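Local coordinates for protein glucosidase (Croceicoccus marinus, PDB 5Z3K) that probably hydrolyses O-glycosidic bonds as a GH39-family beta-glucosidase from a deep-sea bacterium, at residues A273-F278 against N328-A333. Sequence-based numbering, arbitrary orientation.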
# COMPACT_ATOMS: atom_id res chain seq x y z
N ALA A 273 5.50 -16.19 -8.80
CA ALA A 273 4.54 -15.68 -9.78
C ALA A 273 5.26 -15.12 -11.00
O ALA A 273 6.34 -14.54 -10.91
CB ALA A 273 3.66 -14.60 -9.15
N LYS A 274 4.62 -15.30 -12.13
CA LYS A 274 5.09 -14.86 -13.43
C LYS A 274 4.08 -13.89 -14.07
O LYS A 274 2.93 -14.11 -13.96
CB LYS A 274 5.26 -16.06 -14.30
CG LYS A 274 6.23 -15.89 -15.42
CD LYS A 274 5.91 -16.75 -16.59
CE LYS A 274 6.33 -16.06 -17.85
NZ LYS A 274 7.76 -15.73 -17.91
N PHE A 275 4.55 -12.83 -14.71
CA PHE A 275 3.66 -11.83 -15.28
C PHE A 275 4.49 -10.98 -16.21
O PHE A 275 5.72 -10.96 -16.14
CB PHE A 275 3.03 -10.97 -14.18
CG PHE A 275 4.02 -10.46 -13.18
CD1 PHE A 275 4.78 -9.34 -13.45
CD2 PHE A 275 4.20 -11.12 -11.97
CE1 PHE A 275 5.72 -8.87 -12.54
CE2 PHE A 275 5.13 -10.67 -11.05
CZ PHE A 275 5.89 -9.53 -11.33
N GLU A 276 3.80 -10.26 -17.09
CA GLU A 276 4.43 -9.22 -17.87
C GLU A 276 4.48 -7.93 -17.06
O GLU A 276 3.54 -7.60 -16.33
CB GLU A 276 3.68 -8.98 -19.19
CG GLU A 276 3.58 -10.21 -20.09
CD GLU A 276 4.92 -10.60 -20.72
OE1 GLU A 276 5.84 -9.76 -20.79
OE2 GLU A 276 5.04 -11.77 -21.16
N ASP A 277 5.60 -7.21 -17.20
CA ASP A 277 5.76 -5.89 -16.59
C ASP A 277 4.56 -4.99 -16.89
O ASP A 277 3.99 -4.38 -15.98
CB ASP A 277 7.07 -5.28 -17.10
CG ASP A 277 7.26 -3.82 -16.70
OD1 ASP A 277 7.07 -3.48 -15.51
OD2 ASP A 277 7.64 -3.01 -17.58
N PHE A 278 4.15 -4.92 -18.15
CA PHE A 278 3.14 -3.93 -18.53
C PHE A 278 1.74 -4.35 -18.11
O PHE A 278 0.91 -3.49 -17.81
CB PHE A 278 3.20 -3.66 -20.04
CG PHE A 278 3.49 -4.89 -20.87
CD1 PHE A 278 2.45 -5.69 -21.32
CD2 PHE A 278 4.79 -5.24 -21.19
CE1 PHE A 278 2.70 -6.82 -22.07
CE2 PHE A 278 5.05 -6.37 -21.94
CZ PHE A 278 4.01 -7.16 -22.38
N ASN A 328 10.72 0.80 -15.07
CA ASN A 328 9.97 0.01 -16.04
C ASN A 328 8.53 0.51 -16.04
O ASN A 328 8.23 1.58 -15.49
CB ASN A 328 10.08 -1.48 -15.69
CG ASN A 328 9.71 -1.76 -14.25
OD1 ASN A 328 8.84 -1.09 -13.70
ND2 ASN A 328 10.39 -2.72 -13.62
N ALA A 329 7.63 -0.27 -16.64
CA ALA A 329 6.24 0.16 -16.69
C ALA A 329 5.60 0.13 -15.30
O ALA A 329 4.77 0.99 -14.98
CB ALA A 329 5.45 -0.72 -17.67
N ARG A 330 5.95 -0.86 -14.47
CA ARG A 330 5.38 -0.91 -13.12
C ARG A 330 5.79 0.32 -12.31
O ARG A 330 4.97 0.93 -11.62
CB ARG A 330 5.81 -2.19 -12.39
CG ARG A 330 4.99 -3.44 -12.70
CD ARG A 330 5.76 -4.69 -12.27
NE ARG A 330 6.94 -4.92 -13.11
CZ ARG A 330 7.99 -5.65 -12.76
NH1 ARG A 330 8.02 -6.25 -11.57
NH2 ARG A 330 9.00 -5.80 -13.62
N THR A 331 7.08 0.67 -12.33
CA THR A 331 7.51 1.84 -11.58
C THR A 331 6.92 3.11 -12.20
O THR A 331 6.66 4.08 -11.48
CB THR A 331 9.04 1.94 -11.51
OG1 THR A 331 9.60 2.08 -12.82
CG2 THR A 331 9.62 0.68 -10.86
N GLY A 332 6.69 3.11 -13.51
CA GLY A 332 6.06 4.25 -14.13
C GLY A 332 4.63 4.41 -13.65
O GLY A 332 4.22 5.49 -13.22
N ALA A 333 3.86 3.32 -13.69
CA ALA A 333 2.48 3.37 -13.21
C ALA A 333 2.43 3.75 -11.73
O ALA A 333 1.55 4.49 -11.30
CB ALA A 333 1.78 2.03 -13.45
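Asp277 sets its carboxylate against the N-terminal N-H groups of helix 329-341. Both oxygens meet main-chain N-H groups: Asp277 OD2 accepts from Ala329 N at 2.9 Å through its syn lone pair, and Asp277 OD1 accepts from Arg330 N at 3.0 Å, 28° out of the carboxylate plane. Asp277 OD1 also accepts a nearly straight hydrogen bond (171°) from Arg330 NE at 2.8 Å, part of a salt bridge, taken on the anti lone pair and within the guanidinium plane. A negative group at this helix start would be expected to suit the helix dipole. The same turn has its own capping box: Asn328 OD1 accepts from Thr331 N, and Asn328 N donates to Thr331 OG1. Beyond the carboxylate, the edge of the Phe275 ring meets one face of the guanidinium, Phe275 CE1 lying 3.6 Å from Arg330 NH1 with the planes 71° apart. Ala329 CB also packs 4.4 Å from Phe278 CB. Asn328 ND2 donates hydrogen bonds to Ile320 O and Glu322 OE2. The contact thus ties the start of helix 277-291, which follows barrel strand 259-266, to that of helix 329-341, which comes after the last strand, 298-301, of the TIM (beta/alpha)8 barrel.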